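Local coordinates for protein 3-dehydroquinate dehydratase (Thermus thermophilus, PDB 2UYG) that catalyses the trans-dehydration of 3-dehydroquinate to 3-dehydroshikimate through an enolate intermediate, a step on the pathway to chorismate, at residues V2-G7 / V44-T49; Y82-A87 / S113-A118; L68-N73 / R89-P94; L72-L77 / V95-L100. All coordinates share one frame; numbering follows the deposited sequence.

Contact 1 (V2-G7 / V44-T49); sequences VLILNG and VVFRQT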
loop_
_atom_site.group_PDB
_atom_site.type_symbol
_atom_site.label_atom_id
_atom_site.label_comp_id
_atom_site.label_asym_id
_atom_site.label_seq_id
_atom_site.Cartn_x
_atom_site.Cartn_y
_atom_site.Cartn_z
ATOM N N VAL A 2 9.098 27.433 32.005
ATOM C CA VAL A 2 8.661 26.429 31.012
ATOM C C VAL A 2 7.219 25.947 31.203
ATOM O O VAL A 2 6.846 25.669 32.279
ATOM C CB VAL A 2 9.663 25.291 30.836
ATOM C CG1 VAL A 2 10.534 25.227 31.957
ATOM C CG2 VAL A 2 9.009 23.917 30.705
ATOM N N LEU A 3 6.484 25.791 30.101
ATOM C CA LEU A 3 5.103 25.357 30.108
ATOM C C LEU A 3 5.077 23.892 29.695
ATOM O O LEU A 3 5.633 23.566 28.654
ATOM C CB LEU A 3 4.262 26.161 29.061
ATOM C CG LEU A 3 2.837 26.723 29.178
ATOM C CD1 LEU A 3 2.064 26.850 27.797
ATOM C CD2 LEU A 3 1.864 26.247 30.257
ATOM N N ILE A 4 4.366 23.085 30.468
ATOM C CA ILE A 4 4.203 21.648 30.309
ATOM C C ILE A 4 2.725 21.449 29.982
ATOM O O ILE A 4 1.919 21.807 30.759
ATOM C CB ILE A 4 4.527 20.859 31.618
ATOM C CG1 ILE A 4 5.950 21.185 32.082
ATOM C CG2 ILE A 4 4.383 19.357 31.424
ATOM C CD1 ILE A 4 6.345 20.419 33.304
ATOM N N LEU A 5 2.407 20.971 28.789
ATOM C CA LEU A 5 1.033 20.896 28.285
ATOM C C LEU A 5 0.750 19.504 27.961
ATOM O O LEU A 5 1.583 18.885 27.305
ATOM C CB LEU A 5 0.855 21.658 26.991
ATOM C CG LEU A 5 1.224 23.111 27.098
ATOM C CD1 LEU A 5 1.050 23.840 25.754
ATOM C CD2 LEU A 5 0.470 23.753 28.189
ATOM N N ASN A 6 -0.471 19.066 28.312
ATOM C CA ASN A 6 -0.928 17.708 28.236
ATOM C C ASN A 6 -2.302 17.642 27.571
ATOM O O ASN A 6 -3.166 18.422 27.908
ATOM C CB ASN A 6 -1.042 17.120 29.620
ATOM C CG ASN A 6 0.230 17.156 30.356
ATOM O OD1 ASN A 6 0.438 18.047 31.208
ATOM N ND2 ASN A 6 1.107 16.163 30.091
ATOM N N GLY A 7 -2.472 16.633 26.673
ATOM C CA GLY A 7 -3.594 16.418 25.825
ATOM C C GLY A 7 -4.602 15.490 26.525
ATOM O O GLY A 7 -4.522 15.120 27.743
ATOM N N VAL A 44 8.202 25.997 36.619
ATOM C CA VAL A 44 7.233 25.276 35.771
ATOM C C VAL A 44 5.769 25.639 35.968
ATOM O O VAL A 44 5.309 25.855 37.058
ATOM C CB VAL A 44 7.390 23.657 35.819
ATOM C CG1 VAL A 44 8.802 23.204 35.810
ATOM C CG2 VAL A 44 6.797 23.088 36.942
ATOM N N VAL A 45 5.014 25.546 34.869
ATOM C CA VAL A 45 3.553 25.564 34.912
ATOM C C VAL A 45 3.046 24.452 34.046
ATOM O O VAL A 45 3.513 24.227 32.887
ATOM C CB VAL A 45 3.019 26.932 34.424
ATOM C CG1 VAL A 45 3.812 27.336 33.333
ATOM C CG2 VAL A 45 1.588 26.919 33.992
ATOM N N PHE A 46 2.040 23.816 34.573
ATOM C CA PHE A 46 1.590 22.529 34.104
ATOM C C PHE A 46 0.112 22.632 33.809
ATOM O O PHE A 46 -0.623 23.013 34.669
ATOM C CB PHE A 46 1.796 21.508 35.257
ATOM C CG PHE A 46 1.595 20.046 34.858
ATOM C CD1 PHE A 46 2.658 19.250 34.613
ATOM C CD2 PHE A 46 0.325 19.487 34.835
ATOM C CE1 PHE A 46 2.503 17.942 34.291
ATOM C CE2 PHE A 46 0.140 18.160 34.493
ATOM C CZ PHE A 46 1.234 17.383 34.225
ATOM N N ARG A 47 -0.320 22.227 32.622
ATOM C CA ARG A 47 -1.710 22.318 32.214
ATOM C C ARG A 47 -2.100 21.037 31.347
ATOM O O ARG A 47 -1.222 20.349 30.679
ATOM C CB ARG A 47 -1.943 23.582 31.437
ATOM C CG ARG A 47 -1.656 24.907 32.139
ATOM C CD ARG A 47 -1.691 26.209 31.285
ATOM N NE ARG A 47 -1.665 27.451 32.128
ATOM C CZ ARG A 47 -1.641 27.552 33.566
ATOM N NH1 ARG A 47 -1.514 26.526 34.433
ATOM N NH2 ARG A 47 -1.703 28.714 34.172
ATOM N N GLN A 48 -3.373 20.683 31.427
ATOM C CA GLN A 48 -3.962 19.596 30.706
ATOM C C GLN A 48 -5.365 19.989 30.209
ATOM O O GLN A 48 -6.069 20.716 30.924
ATOM C CB GLN A 48 -4.123 18.400 31.637
ATOM C CG GLN A 48 -4.541 17.080 30.854
ATOM C CD GLN A 48 -6.046 16.789 30.765
ATOM O OE1 GLN A 48 -6.826 17.281 31.534
ATOM N NE2 GLN A 48 -6.449 16.048 29.739
ATOM N N THR A 49 -5.752 19.484 29.009
ATOM C CA THR A 49 -7.117 19.570 28.455
ATOM C C THR A 49 -7.474 18.355 27.528
ATOM O O THR A 49 -6.647 17.697 26.919
ATOM C CB THR A 49 -7.196 20.871 27.647
ATOM O OG1 THR A 49 -8.360 20.877 26.899
ATOM C CG2 THR A 49 -6.116 20.868 26.472
#
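Val2, Ile4 and Asn6 exchange backbone hydrogen bonds with Val45, Arg47 and Thr49, zipping strands 2-6 and 44-48 together in parallel, with their directions 15° apart. Ile4 bonds from both its polar ends: its N gives to Val45 O at 2.8 Å, and its O receives Arg47 N at 2.9 Å. Val45 N to Val2 O lies before this pair at 3.2 Å. Beyond it, the bond from Asn6 N to Arg47 O is bent and weak, but Thr49 N still reaches Asn6 O at 3.0 Å. CA-H groups of Leu3, Leu5, Val44, Phe46 and Gln48 lean on the same carbonyls. This is the edge of a flavodoxin-like sheet: the two strands belong to one beta-alpha-beta unit, whose crossover is helix 26-39. Apolar contacts line both faces. On the face under that helix, Phe46 holds CG anti to the backbone N (chi1 -170°), which swings the ring along its neighbour until CD1 lies 3.6 Å from Ile4 CG2. On the other face, where helix 52-61 packs on Leu5, Leu3 CD2 lies between Val45 and Arg47. Leu3 CD2 touches Val45 CG1 at 3.8 Å and lies 3.7 Å from Arg47 CD, the side chains of Leu3 and Arg47 crossing at about a right angle. One polar side chain closes the far end. Gln48, bent at chi2, carries its amide across to Gly7 so that NE2 donates to Gly7 O at 2.9 Å, almost straight but well above that carbonyl's plane. Thr49 OG1 bonds onward to Tyr51 N.

Contact 2 (Y82-A87 / S113-A118); sequences YALLDA and SVTAPA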
loop_
_atom_site.group_PDB
_atom_site.type_symbol
_atom_site.label_atom_id
_atom_site.label_comp_id
_atom_site.label_asym_id
_atom_site.label_seq_id
_atom_site.Cartn_x
_atom_site.Cartn_y
_atom_site.Cartn_z
ATOM N N TYR A 82 -2.740 17.457 12.785
ATOM C CA TYR A 82 -1.965 18.343 12.022
ATOM C C TYR A 82 -2.269 19.769 12.413
ATOM O O TYR A 82 -1.443 20.647 12.187
ATOM C CB TYR A 82 -2.185 18.078 10.493
ATOM C CG TYR A 82 -1.714 16.697 9.959
ATOM C CD1 TYR A 82 -2.635 15.746 9.518
ATOM C CD2 TYR A 82 -0.350 16.386 9.830
ATOM C CE1 TYR A 82 -2.224 14.535 8.936
ATOM C CE2 TYR A 82 0.082 15.130 9.338
ATOM C CZ TYR A 82 -0.871 14.239 8.883
ATOM O OH TYR A 82 -0.523 13.008 8.396
ATOM N N ALA A 83 -3.319 20.036 13.153
ATOM C CA ALA A 83 -3.535 21.401 13.589
ATOM C C ALA A 83 -2.618 21.753 14.706
ATOM O O ALA A 83 -2.048 22.891 14.754
ATOM C CB ALA A 83 -5.015 21.711 13.843
ATOM N N LEU A 84 -2.309 20.769 15.537
ATOM C CA LEU A 84 -1.364 20.955 16.608
ATOM C C LEU A 84 0.083 21.102 16.118
ATOM O O LEU A 84 0.866 21.930 16.619
ATOM C CB LEU A 84 -1.455 19.801 17.535
ATOM C CG LEU A 84 -1.376 19.951 19.037
ATOM C CD1 LEU A 84 -0.716 18.713 19.589
ATOM C CD2 LEU A 84 -0.843 21.262 19.610
ATOM N N LEU A 85 0.433 20.303 15.124
ATOM C CA LEU A 85 1.719 20.530 14.434
ATOM C C LEU A 85 1.824 21.957 13.956
ATOM O O LEU A 85 2.827 22.542 14.072
ATOM C CB LEU A 85 1.780 19.688 13.154
ATOM C CG LEU A 85 3.047 19.276 12.450
ATOM C CD1 LEU A 85 2.842 19.150 10.890
ATOM C CD2 LEU A 85 4.368 19.898 12.878
ATOM N N ASP A 86 0.811 22.451 13.278
ATOM C CA ASP A 86 0.949 23.773 12.680
ATOM C C ASP A 86 1.082 24.823 13.818
ATOM O O ASP A 86 1.776 25.813 13.674
ATOM C CB ASP A 86 -0.243 24.095 11.762
ATOM C CG ASP A 86 -0.037 23.670 10.340
ATOM O OD1 ASP A 86 1.075 23.200 10.015
ATOM O OD2 ASP A 86 -0.943 23.749 9.410
ATOM N N ALA A 87 0.399 24.578 14.929
ATOM C CA ALA A 87 0.474 25.465 16.088
ATOM C C ALA A 87 1.913 25.525 16.541
ATOM O O ALA A 87 2.407 26.614 16.745
ATOM C CB ALA A 87 -0.357 24.993 17.193
ATOM N N SER A 113 4.009 9.871 14.789
ATOM C CA SER A 113 3.708 11.096 15.505
ATOM C C SER A 113 3.721 12.217 14.510
ATOM O O SER A 113 4.794 12.536 13.945
ATOM C CB SER A 113 4.673 11.458 16.588
ATOM O OG SER A 113 4.445 12.877 16.882
ATOM N N VAL A 114 2.564 12.865 14.323
ATOM C CA VAL A 114 2.523 13.999 13.454
ATOM C C VAL A 114 3.049 15.254 13.976
ATOM O O VAL A 114 3.256 16.159 13.171
ATOM C CB VAL A 114 1.146 14.299 12.861
ATOM C CG1 VAL A 114 0.447 13.011 12.387
ATOM C CG2 VAL A 114 0.263 15.258 13.708
ATOM N N THR A 115 3.207 15.383 15.276
ATOM C CA THR A 115 3.819 16.589 15.863
ATOM C C THR A 115 5.299 16.533 15.953
ATOM O O THR A 115 5.940 17.580 15.972
ATOM C CB THR A 115 3.347 16.879 17.271
ATOM O OG1 THR A 115 3.406 15.675 18.032
ATOM C CG2 THR A 115 1.879 17.354 17.276
ATOM N N ALA A 116 5.877 15.315 15.958
ATOM C CA ALA A 116 7.303 15.194 16.314
ATOM C C ALA A 116 8.242 15.898 15.326
ATOM O O ALA A 116 9.283 16.420 15.779
ATOM C CB ALA A 116 7.745 13.665 16.602
ATOM N N PRO A 117 7.923 15.940 14.017
ATOM C CA PRO A 117 8.776 16.658 13.060
ATOM C C PRO A 117 9.074 18.089 13.412
ATOM O O PRO A 117 10.134 18.533 12.961
ATOM C CB PRO A 117 8.022 16.545 11.711
ATOM C CG PRO A 117 7.238 15.249 11.860
ATOM C CD PRO A 117 6.871 15.181 13.323
ATOM N N ALA A 118 8.203 18.779 14.152
ATOM C CA ALA A 118 8.438 20.156 14.481
ATOM C C ALA A 118 9.006 20.404 15.862
ATOM O O ALA A 118 9.235 21.524 16.176
ATOM C CB ALA A 118 7.149 20.945 14.313
#
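Tyr82, Leu84 and Leu85 meet Val114, Thr115 and Ala118 in a buried, apolar contact without a hydrogen bond across it. It lays helix 82-89, the crossover between two central strands of the flavodoxin-like fold, against the loop that leads from strand 95-99 to strand 121-124. An ST motif shapes that loop: Ser113 OG accepts from Ala116 N at 3.0 Å. Val114 points toward the helix and brings its CG1 methyl obliquely to the Tyr82 ring, an off-centre CH-pi contact 4.2 Å from the ring centroid and 30° off its normal. Val114 CG1 comes nearest the ring at Tyr82 CE2, 3.7 Å away. Phe109 of a second subunit also stacks on this ring, so Tyr82 serves the fold and the assembly at once. An alanine here would probably leave the Val114 methyl and that neighbouring phenylalanine both without their aromatic partner, opening a gap at the subunit boundary. Thr115 divides its branches. With OG1 set between the backbone N and the carbonyl carbon (chi1 47°), the hydroxyl reaches Glu97 OE2, while CG2 turns to the helix and meets Leu84 CD1 at 3.7 Å. From the side of the helix away from this loop, Asp86, probably a substrate ligand, makes a salt bridge with Arg110 of the second subunit. Leu85 fills the middle of the contact, its CG resting 3.2 Å from Val114 O. Leu85 CD2 is modelled 3.3 Å from Ala118 CB, closer than carbons normally pack, so the exact spacing is doubtful.

Contact 3 (L68-N73 / R89-P94); sequences LAIVLN and RAQPLP
The carbonyl oxygen of Pro94 takes one hydrogen bond and a CA-H...O contact from segment 68-73. Ile70 N donates to Pro94 O at 3.0 Å, with the N-H aimed almost straight at it (171°), and the CA-H of Ala69 leans on the same oxygen at 3.5 Å. The touching parts of the two segments run at about a right angle, so the touching patch is short, and the rest of the contact is made by what flanks this bond. The Pro94 ring lies along Leu68 and Ala69: its CG packs on Ala69 CB at 3.8 Å, and its CD sits 3.4 Å from Leu68 O. Leu93 points toward the strand and splits its methyls there. Leu93 CD1 meets Ile70 CD1 at 4.0 Å, the two side chains crossing nearly perpendicular, and CD2 turns to the Leu68 carbonyl. What places Leu93 is the folded side chain of Gln91. With CG between the backbone N and the carbonyl carbon (chi1 63°) and a further bend at chi2, the amide folds against its own loop. Gln91 OE1 then accepts from Leu93 N at 3.0 Å, the donor standing above the amide carbonyl's plane. Gln91 NE2 reaches Leu93 O at 3.2 Å and also bonds to Ile88 O, so both ends of the amide are used and its rotation is fixed. Gln91 OE1 also touches Ile70 CD1. The contact lies where the loop leaving helix 82-89 swings into strand 95-99 of the flavodoxin-like sheet, beside strand 69-73, while Leu138 of helix 129-140 packs on Ala69.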
loop_
_atom_site.group_PDB
_atom_site.type_symbol
_atom_site.label_atom_id
_atom_site.label_comp_id
_atom_site.label_asym_id
_atom_site.label_seq_id
_atom_site.Cartn_x
_atom_site.Cartn_y
_atom_site.Cartn_z
ATOM N N LEU A 68 9.734 30.246 28.007
ATOM C CA LEU A 68 10.946 30.080 27.160
ATOM C C LEU A 68 11.012 28.775 26.375
ATOM O O LEU A 68 11.773 28.656 25.451
ATOM C CB LEU A 68 12.167 30.231 28.046
ATOM C CG LEU A 68 13.615 29.638 28.099
ATOM C CD1 LEU A 68 14.177 30.402 29.414
ATOM C CD2 LEU A 68 13.989 28.017 28.190
ATOM N N ALA A 69 10.125 27.852 26.693
ATOM C CA ALA A 69 10.118 26.487 26.163
ATOM C C ALA A 69 8.804 25.777 26.584
ATOM O O ALA A 69 8.238 26.110 27.620
ATOM C CB ALA A 69 11.379 25.680 26.732
ATOM N N ILE A 70 8.350 24.828 25.783
ATOM C CA ILE A 70 7.150 24.029 26.067
ATOM C C ILE A 70 7.502 22.576 26.045
ATOM O O ILE A 70 8.250 22.142 25.191
ATOM C CB ILE A 70 6.086 24.270 24.974
ATOM C CG1 ILE A 70 5.576 25.735 24.978
ATOM C CG2 ILE A 70 4.920 23.328 25.129
ATOM C CD1 ILE A 70 5.158 26.147 23.604
ATOM N N VAL A 71 6.950 21.819 26.997
ATOM C CA VAL A 71 7.074 20.387 27.026
ATOM C C VAL A 71 5.657 19.905 26.747
ATOM O O VAL A 71 4.767 20.292 27.497
ATOM C CB VAL A 71 7.603 19.941 28.411
ATOM C CG1 VAL A 71 7.567 18.474 28.563
ATOM C CG2 VAL A 71 9.018 20.484 28.652
ATOM N N LEU A 72 5.490 18.978 25.781
ATOM C CA LEU A 72 4.232 18.689 25.186
ATOM C C LEU A 72 3.980 17.226 25.002
ATOM O O LEU A 72 4.716 16.562 24.305
ATOM C CB LEU A 72 4.207 19.367 23.787
ATOM C CG LEU A 72 2.990 19.100 22.935
ATOM C CD1 LEU A 72 1.841 19.712 23.665
ATOM C CD2 LEU A 72 3.112 19.812 21.513
ATOM N N ASN A 73 2.895 16.739 25.604
ATOM C CA ASN A 73 2.434 15.384 25.511
ATOM C C ASN A 73 1.023 15.526 24.939
ATOM O O ASN A 73 0.043 15.783 25.723
ATOM C CB ASN A 73 2.368 14.671 26.874
ATOM C CG ASN A 73 1.869 13.218 26.736
ATOM O OD1 ASN A 73 1.371 12.856 25.692
ATOM N ND2 ASN A 73 2.090 12.387 27.745
ATOM N N ARG A 89 4.671 24.982 14.918
ATOM C CA ARG A 89 5.494 25.615 13.890
ATOM C C ARG A 89 5.249 27.124 13.851
ATOM O O ARG A 89 6.128 27.875 13.443
ATOM C CB ARG A 89 5.221 25.051 12.473
ATOM C CG ARG A 89 6.003 23.742 12.073
ATOM C CD ARG A 89 7.318 24.035 11.299
ATOM N NE ARG A 89 8.555 24.256 12.140
ATOM C CZ ARG A 89 9.080 25.464 12.529
ATOM N NH1 ARG A 89 10.205 25.496 13.275
ATOM N NH2 ARG A 89 8.482 26.632 12.224
ATOM N N ALA A 90 4.076 27.573 14.312
ATOM C CA ALA A 90 3.662 28.948 14.105
ATOM C C ALA A 90 4.151 29.836 15.188
ATOM O O ALA A 90 3.788 30.975 15.143
ATOM C CB ALA A 90 2.160 29.053 14.024
ATOM N N GLN A 91 4.942 29.307 16.147
ATOM C CA GLN A 91 5.421 30.003 17.338
ATOM C C GLN A 91 6.914 29.742 17.606
ATOM O O GLN A 91 7.478 28.772 17.130
ATOM C CB GLN A 91 4.534 29.639 18.552
ATOM C CG GLN A 91 4.456 28.199 19.082
ATOM C CD GLN A 91 5.700 27.831 19.772
ATOM O OE1 GLN A 91 6.087 28.529 20.709
ATOM N NE2 GLN A 91 6.433 26.807 19.248
ATOM N N PRO A 92 7.592 30.641 18.303
ATOM C CA PRO A 92 9.059 30.623 18.329
ATOM C C PRO A 92 9.775 29.696 19.384
ATOM O O PRO A 92 10.994 29.444 19.296
ATOM C CB PRO A 92 9.372 32.125 18.514
ATOM C CG PRO A 92 8.356 32.563 19.501
ATOM C CD PRO A 92 7.057 31.795 19.057
ATOM N N LEU A 93 9.022 29.138 20.315
ATOM C CA LEU A 93 9.587 28.441 21.424
ATOM C C LEU A 93 10.023 27.010 21.017
ATOM O O LEU A 93 9.427 26.365 20.123
ATOM C CB LEU A 93 8.575 28.382 22.575
ATOM C CG LEU A 93 8.023 29.664 23.222
ATOM C CD1 LEU A 93 7.325 29.327 24.500
ATOM C CD2 LEU A 93 9.044 30.810 23.436
ATOM N N PRO A 94 11.092 26.543 21.603
ATOM C CA PRO A 94 11.444 25.126 21.484
ATOM C C PRO A 94 10.366 24.256 22.122
ATOM O O PRO A 94 9.990 24.554 23.259
ATOM C CB PRO A 94 12.700 25.009 22.356
ATOM C CG PRO A 94 12.687 26.200 23.173
ATOM C CD PRO A 94 12.105 27.303 22.337
#

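Contact 4 (L72-L77 / V95-L100); sequences LNPGAL and VVEVHL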
loop_
_atom_site.group_PDB
_atom_site.type_symbol
_atom_site.label_atom_id
_atom_site.label_comp_id
_atom_site.label_asym_id
_atom_site.label_seq_id
_atom_site.Cartn_x
_atom_site.Cartn_y
_atom_site.Cartn_z
ATOM N N LEU A 72 5.490 18.978 25.781
ATOM C CA LEU A 72 4.232 18.689 25.186
ATOM C C LEU A 72 3.980 17.226 25.002
ATOM O O LEU A 72 4.716 16.562 24.305
ATOM C CB LEU A 72 4.207 19.367 23.787
ATOM C CG LEU A 72 2.990 19.100 22.935
ATOM C CD1 LEU A 72 1.841 19.712 23.665
ATOM C CD2 LEU A 72 3.112 19.812 21.513
ATOM N N ASN A 73 2.895 16.739 25.604
ATOM C CA ASN A 73 2.434 15.384 25.511
ATOM C C ASN A 73 1.023 15.526 24.939
ATOM O O ASN A 73 0.043 15.783 25.723
ATOM C CB ASN A 73 2.368 14.671 26.874
ATOM C CG ASN A 73 1.869 13.218 26.736
ATOM O OD1 ASN A 73 1.371 12.856 25.692
ATOM N ND2 ASN A 73 2.090 12.387 27.745
ATOM N N PRO A 74 0.860 15.395 23.642
ATOM C CA PRO A 74 -0.494 15.579 23.101
ATOM C C PRO A 74 -1.465 14.420 23.398
ATOM O O PRO A 74 -2.616 14.495 22.983
ATOM C CB PRO A 74 -0.240 15.762 21.624
ATOM C CG PRO A 74 1.391 15.968 21.480
ATOM C CD PRO A 74 1.893 15.246 22.607
ATOM N N GLY A 75 -1.020 13.321 24.046
ATOM C CA GLY A 75 -1.976 12.211 24.243
ATOM C C GLY A 75 -2.283 11.617 22.839
ATOM O O GLY A 75 -1.461 11.786 21.939
ATOM N N ALA A 76 -3.467 11.058 22.589
ATOM C CA ALA A 76 -3.745 10.469 21.275
ATOM C C ALA A 76 -3.678 11.451 20.019
ATOM O O ALA A 76 -3.588 10.957 18.848
ATOM C CB ALA A 76 -5.018 9.816 21.286
ATOM N N LEU A 77 -3.753 12.758 20.278
ATOM C CA LEU A 77 -3.687 13.764 19.231
ATOM C C LEU A 77 -2.372 13.668 18.506
ATOM O O LEU A 77 -2.263 14.123 17.399
ATOM C CB LEU A 77 -3.819 15.182 19.793
ATOM C CG LEU A 77 -5.206 15.529 20.405
ATOM C CD1 LEU A 77 -5.204 16.886 21.077
ATOM C CD2 LEU A 77 -6.323 15.394 19.433
ATOM N N VAL A 95 9.966 23.194 21.441
ATOM C CA VAL A 95 8.987 22.277 21.952
ATOM C C VAL A 95 9.619 20.843 22.070
ATOM O O VAL A 95 10.225 20.346 21.117
ATOM C CB VAL A 95 7.818 22.241 21.038
ATOM C CG1 VAL A 95 6.769 21.297 21.563
ATOM C CG2 VAL A 95 7.201 23.631 20.847
ATOM N N VAL A 96 9.546 20.252 23.259
ATOM C CA VAL A 96 9.973 18.909 23.485
ATOM C C VAL A 96 8.706 18.025 23.665
ATOM O O VAL A 96 7.874 18.340 24.459
ATOM C CB VAL A 96 10.820 18.746 24.746
ATOM C CG1 VAL A 96 11.328 17.311 24.830
ATOM C CG2 VAL A 96 12.071 19.716 24.722
ATOM N N GLU A 97 8.592 16.969 22.867
ATOM C CA GLU A 97 7.437 16.078 22.853
ATOM C C GLU A 97 7.785 14.969 23.823
ATOM O O GLU A 97 8.815 14.402 23.731
ATOM C CB GLU A 97 7.193 15.511 21.445
ATOM C CG GLU A 97 6.024 14.590 21.396
ATOM C CD GLU A 97 5.617 14.128 19.988
ATOM O OE1 GLU A 97 5.367 12.888 19.777
ATOM O OE2 GLU A 97 5.557 14.970 19.106
ATOM N N VAL A 98 6.907 14.663 24.720
ATOM C CA VAL A 98 7.100 13.654 25.759
ATOM C C VAL A 98 5.956 12.669 25.755
ATOM O O VAL A 98 4.788 13.035 25.501
ATOM C CB VAL A 98 7.238 14.537 27.068
ATOM C CG1 VAL A 98 6.819 13.920 28.243
ATOM C CG2 VAL A 98 8.703 15.012 27.166
ATOM N N HIS A 99 6.240 11.385 26.038
ATOM C CA HIS A 99 5.143 10.389 26.267
ATOM C C HIS A 99 5.584 9.469 27.380
ATOM O O HIS A 99 6.751 9.115 27.411
ATOM C CB HIS A 99 4.866 9.509 25.049
ATOM C CG HIS A 99 4.697 10.273 23.797
ATOM N ND1 HIS A 99 3.462 10.719 23.359
ATOM C CD2 HIS A 99 5.608 10.762 22.923
ATOM C CE1 HIS A 99 3.630 11.384 22.234
ATOM N NE2 HIS A 99 4.921 11.435 21.947
ATOM N N LEU A 100 4.657 9.071 28.229
ATOM C CA LEU A 100 4.893 8.177 29.314
ATOM C C LEU A 100 5.324 6.805 28.841
ATOM O O LEU A 100 6.217 6.221 29.429
ATOM C CB LEU A 100 3.603 7.962 30.090
ATOM C CG LEU A 100 3.091 9.269 30.732
ATOM C CD1 LEU A 100 1.588 9.150 30.799
ATOM C CD2 LEU A 100 3.727 9.472 32.071
#
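The Asn73 amide and the His99 ring stand 71° apart, with Asn73 OD1 approaching the ring obliquely, 3.8 Å from His99 ND1. Pro74 CD also comes to the ring obliquely, near CE1. At the ring's edge, in its plane, Glu97 OE1 accepts the N-H of His99 NE2 at 2.6 Å through its anti lone pair. Ser113 bonds to the same oxygen, and Thr115 also holds the carboxylate. His99 is the probable proton donor and Asn73 a probable substrate ligand; a bound glycerol lies beside the ring. The site forms where the parallel strands 69-73 and 95-99, joined by helix 82-89 in a beta-alpha-beta crossover, reach their C-terminal ends. Leu72 pairs them: its N donates to Val96 O at 2.8 Å, and its O accepts Val98 N at 2.9 Å. Nearer the strand starts, Leu72 CB packs on Val95 CG1 at 3.9 Å. Past the last pair, Asn73 keeps CG anti to the backbone N (chi1 -180°), where OD1 closes an Asx turn by accepting Gly75 N at 2.9 Å. Asn73 ND2 hydrogen-bonds to Tyr131 OH. A leucine here would probably leave the Gly75 N-H and the Tyr131 hydroxyl without their amide partner, freeing the turn to shift.

From the N terminus, contact 1 comes first: the chain leaves strand 2-6, passes through helix 26-39 and returns as strand 44-48, closing its loop before any other opens. Strand 69-73 then adds to the other side of strand 2-6 and starts both contact 3 and contact 4, which share Leu72 and Asn73. Helix 82-89 follows; contact 3 closes at the loop after it, and contact 4 along strand 95-99. Contact 2 opens on that helix before either has closed and ends beyond both, at 113-118, so it crosses them. Glu97 joins contacts 2 and 4, tying the loop before strand 121-124 to the active-site end of the sheet.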